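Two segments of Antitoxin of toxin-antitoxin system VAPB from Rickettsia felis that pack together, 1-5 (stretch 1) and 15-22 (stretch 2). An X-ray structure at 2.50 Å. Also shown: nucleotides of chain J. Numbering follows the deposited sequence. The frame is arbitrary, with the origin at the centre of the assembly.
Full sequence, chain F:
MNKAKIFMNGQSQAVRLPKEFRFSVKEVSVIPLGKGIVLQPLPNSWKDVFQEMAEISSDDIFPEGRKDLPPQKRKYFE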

# COMPACT_ATOMS: atom_id res chain seq x y z
N MET F 1 -23.11 -9.52 -8.08
CA MET F 1 -23.73 -10.62 -7.33
C MET F 1 -23.29 -10.55 -5.87
O MET F 1 -23.78 -11.33 -5.05
N ASN F 2 -22.45 -9.55 -5.52
CA ASN F 2 -21.96 -9.41 -4.15
C ASN F 2 -22.99 -9.03 -3.06
O ASN F 2 -23.87 -8.21 -3.27
N LYS F 3 -22.87 -9.71 -1.90
CA LYS F 3 -23.73 -9.59 -0.72
C LYS F 3 -22.97 -9.14 0.52
O LYS F 3 -21.82 -9.52 0.77
N ALA F 4 -23.68 -8.39 1.37
CA ALA F 4 -23.18 -7.92 2.64
C ALA F 4 -24.31 -8.06 3.65
O ALA F 4 -25.47 -7.77 3.33
N LYS F 5 -23.96 -8.52 4.87
CA LYS F 5 -24.91 -8.72 5.95
C LYS F 5 -25.17 -7.45 6.76
O LYS F 5 -24.27 -6.63 6.96
N VAL F 15 -23.77 -2.37 8.16
CA VAL F 15 -23.54 -3.27 7.01
C VAL F 15 -22.08 -3.76 7.07
O VAL F 15 -21.18 -2.94 7.16
N ARG F 16 -21.87 -5.07 7.08
CA ARG F 16 -20.51 -5.63 7.13
C ARG F 16 -19.98 -5.67 5.71
O ARG F 16 -20.54 -6.37 4.88
N LEU F 17 -18.95 -4.87 5.42
CA LEU F 17 -18.41 -4.78 4.08
C LEU F 17 -17.51 -5.94 3.69
O LEU F 17 -16.55 -6.22 4.43
N PRO F 18 -17.69 -6.53 2.48
CA PRO F 18 -16.73 -7.55 2.01
C PRO F 18 -15.35 -6.88 1.83
O PRO F 18 -15.31 -5.67 1.54
N LYS F 19 -14.23 -7.64 2.04
CA LYS F 19 -12.84 -7.16 1.92
C LYS F 19 -12.54 -6.35 0.66
O LYS F 19 -11.89 -5.30 0.75
N GLU F 20 -13.08 -6.75 -0.50
CA GLU F 20 -12.87 -6.02 -1.76
C GLU F 20 -13.46 -4.60 -1.76
O GLU F 20 -12.98 -3.75 -2.52
N PHE F 21 -14.46 -4.33 -0.90
CA PHE F 21 -15.11 -3.03 -0.81
C PHE F 21 -14.70 -2.19 0.41
O PHE F 21 -15.39 -1.21 0.76
N ARG F 22 -13.57 -2.54 1.02
CA ARG F 22 -13.06 -1.81 2.18
C ARG F 22 -12.64 -0.41 1.79
O ARG F 22 -12.12 -0.18 0.68

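Three residues cover the most surface across this interface, Lys5 (65 Å²), Asn2 (63 Å²) and Arg16 (56 Å²), out of 347 Å² summed over both sides. The strands to which Lys5 and Arg16 belong run at 130° between their N-to-C directions, and their axes approach to 5.1 Å.

Lys5 and Arg16 form the register pair, their CA atoms 5.5 Å apart. The hydrogen bond between the stretches is a backbone one: Arg16 N donates to Lys5 O at 2.9 Å, and an N-H...O angle of 171° makes it nearly linear. The same carbonyl also receives a CA-H...O contact, with Val15 CA 3.4 Å from Lys5 O and 142° at the hydrogen. Both side chains leave sideways. Lys5 (chi1 m, chi2 t, chi3 t, chi4 m) covers its neighbour near the root, Lys5 CB lying 3.8 Å from Arg16 NH1, while its end leads away from stretch 2 and brings Lys5 CE to 3.1 Å from OP1 of DT19. Arg16 (t, t, m, with chi4 at 108°) reaches the same nucleotide, where Arg16 NH1 donates to OP2 of DT19 at 2.9 Å and 153°. One face of its guanidinium is covered by C6 of DT19, and Arg16 NE and NH2 are hydrogen-bonded elsewhere in the structure.

Ala4, buried and pointing toward stretch 2, provides the apolar filling. Its CB lies 3.6 Å from Val15 CG1, whose side chain is in the t rotamer, and 4.1 Å from Pro18 CD; the tightest approach is Ala4 CB to Arg16 O, 3.2 Å. Lys3, by contrast, points away, and its part in the contact is through the backbone, with Lys3 O 3.6 Å from Pro18 CG.

At the other end, Asn2 points toward stretch 2 with chi1 at -138°, between wells. Its terminal amide sits among Pro18, Glu20 and Phe21, all three of which point toward stretch 1. The amide is probably turned over in the model, so the identity of its polar atoms, and hence the nature of its approach to the Glu20 carboxylate, remains open. Glu20 has chi1 p and chi2 at -99°; Phe21 has chi1 m and presents its ring edge to Asn2. The backbone hydrogen bond from Phe21 N to Pro18 O, 2.9 Å, closes the turn that carries these residues.

Lys19 and Arg22 are out of reach of stretch 1 and bind DNA instead: Lys19 N donates to OP1 of DA18 at 2.8 Å, and Arg22 NH1 to OP1 of DA17 at 2.9 Å.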

# COMPACT_ATOMS: atom_id res chain seq x y z
CB MET F 1 -23.48 -12.00 -8.03
CG MET F 1 -24.03 -13.29 -7.31
SD MET F 1 -25.77 -13.34 -6.69
CE MET F 1 -26.31 -14.87 -7.45
CB ASN F 2 -20.70 -8.60 -4.09
CG ASN F 2 -19.68 -9.19 -3.15
OD1 ASN F 2 -19.14 -8.49 -2.30
ND2 ASN F 2 -19.39 -10.47 -3.29
CB LYS F 3 -24.41 -10.94 -0.39
CG LYS F 3 -25.25 -11.54 -1.49
CD LYS F 3 -25.81 -12.91 -1.07
CE LYS F 3 -25.62 -14.05 -2.06
NZ LYS F 3 -26.18 -13.76 -3.42
CB ALA F 4 -22.76 -6.47 2.53
CB LYS F 5 -24.52 -9.89 6.84
CG LYS F 5 -24.73 -11.23 6.16
CD LYS F 5 -24.46 -12.41 7.11
CE LYS F 5 -24.10 -13.72 6.43
NZ LYS F 5 -25.07 -14.14 5.38
CB VAL F 15 -23.89 -2.61 5.65
CG1 VAL F 15 -23.64 -3.54 4.48
CG2 VAL F 15 -25.33 -2.15 5.63
CB ARG F 16 -20.53 -7.03 7.76
CG ARG F 16 -19.22 -7.37 8.43
CD ARG F 16 -19.23 -8.78 8.99
NE ARG F 16 -19.94 -8.85 10.26
CZ ARG F 16 -21.14 -9.40 10.43
NH1 ARG F 16 -21.74 -10.02 9.43
NH2 ARG F 16 -21.73 -9.36 11.62
CB LEU F 17 -17.60 -3.47 3.89
CG LEU F 17 -18.29 -2.13 4.15
CD1 LEU F 17 -17.28 -1.01 4.07
CD2 LEU F 17 -19.42 -1.86 3.16
CB PRO F 18 -17.32 -8.01 0.67
CG PRO F 18 -18.80 -7.59 0.73
CD PRO F 18 -18.76 -6.30 1.48
CB LYS F 19 -11.80 -8.27 2.17
CG LYS F 19 -11.79 -9.46 1.21
CD LYS F 19 -10.86 -10.54 1.72
CE LYS F 19 -10.78 -11.70 0.77
NZ LYS F 19 -9.60 -11.59 -0.12
CB GLU F 20 -13.33 -6.84 -2.99
CG GLU F 20 -14.82 -7.11 -3.09
CD GLU F 20 -15.28 -8.48 -2.62
OE1 GLU F 20 -14.67 -9.03 -1.67
OE2 GLU F 20 -16.25 -9.00 -3.21
CB PHE F 21 -16.63 -3.18 -0.93
CG PHE F 21 -17.06 -3.84 -2.22
CD1 PHE F 21 -16.80 -3.23 -3.45
CD2 PHE F 21 -17.70 -5.06 -2.21
CE1 PHE F 21 -17.21 -3.83 -4.63
CE2 PHE F 21 -18.13 -5.65 -3.40
CZ PHE F 21 -17.89 -5.03 -4.60
CB ARG F 22 -11.87 -2.55 2.81
CG ARG F 22 -12.29 -3.70 3.70
CD ARG F 22 -11.05 -4.45 4.16
NE ARG F 22 -11.39 -5.51 5.10
CZ ARG F 22 -10.53 -6.43 5.52
NH1 ARG F 22 -9.28 -6.43 5.08
NH2 ARG F 22 -10.92 -7.36 6.38
P DT J 19 -20.37 -12.52 6.88
OP1 DT J 19 -21.10 -13.25 5.83
OP2 DT J 19 -20.58 -11.05 7.00
O5' DT J 19 -20.72 -13.23 8.27
C5' DT J 19 -20.55 -14.64 8.47
C4' DT J 19 -20.88 -15.07 9.89
O4' DT J 19 -19.79 -14.76 10.79
C3' DT J 19 -22.13 -14.44 10.49
O3' DT J 19 -22.99 -15.46 10.94
C2' DT J 19 -21.64 -13.56 11.64
C1' DT J 19 -20.35 -14.27 12.01
N1 DT J 19 -19.32 -13.46 12.71
C2 DT J 19 -18.81 -13.95 13.91
O2 DT J 19 -19.22 -14.96 14.48
N3 DT J 19 -17.78 -13.19 14.43
C4 DT J 19 -17.21 -12.04 13.90
O4 DT J 19 -16.35 -11.46 14.54
C5 DT J 19 -17.77 -11.60 12.64
C7 DT J 19 -17.24 -10.36 11.99
C6 DT J 19 -18.78 -12.31 12.12
P DA J 18 -14.30 -10.12 4.93
OP1 DA J 18 -14.81 -9.97 3.56
OP2 DA J 18 -14.15 -8.93 5.80
O5' DA J 18 -15.21 -11.12 5.75
C5' DA J 18 -15.65 -12.39 5.32
C4' DA J 18 -16.48 -13.00 6.44
O4' DA J 18 -15.63 -13.22 7.61
C3' DA J 18 -17.67 -12.15 6.92
O3' DA J 18 -18.83 -12.85 6.56
C2' DA J 18 -17.46 -11.98 8.43
C1' DA J 18 -16.45 -13.07 8.74
N9 DA J 18 -15.59 -12.87 9.90
C8 DA J 18 -14.61 -11.92 10.04
N7 DA J 18 -13.96 -11.98 11.16
C5 DA J 18 -14.53 -13.07 11.82
C6 DA J 18 -14.24 -13.70 13.06
N6 DA J 18 -13.32 -13.24 13.91
N1 DA J 18 -14.98 -14.78 13.41
C2 DA J 18 -15.96 -15.21 12.57
N3 DA J 18 -16.32 -14.72 11.36
C4 DA J 18 -15.56 -13.63 11.05
P DA J 17 -7.89 -9.65 7.19
OP1 DA J 17 -7.77 -8.77 5.98
OP2 DA J 17 -7.89 -9.03 8.53
O5' DA J 17 -9.18 -10.58 7.01
C5' DA J 17 -9.47 -11.07 5.66
C4' DA J 17 -10.82 -11.76 5.57
O4' DA J 17 -10.90 -12.83 6.54
C3' DA J 17 -11.95 -10.80 5.94
O3' DA J 17 -12.90 -10.88 4.90
C2' DA J 17 -12.38 -11.21 7.36
C1' DA J 17 -11.99 -12.69 7.43
N9 DA J 17 -11.56 -13.20 8.74
C8 DA J 17 -10.44 -12.80 9.42
N7 DA J 17 -10.26 -13.42 10.57
C5 DA J 17 -11.28 -14.35 10.60
C6 DA J 17 -11.62 -15.35 11.53
N6 DA J 17 -10.92 -15.58 12.64
N1 DA J 17 -12.74 -16.09 11.30
C2 DA J 17 -13.45 -15.89 10.18
N3 DA J 17 -13.20 -14.98 9.22
C4 DA J 17 -12.10 -14.23 9.49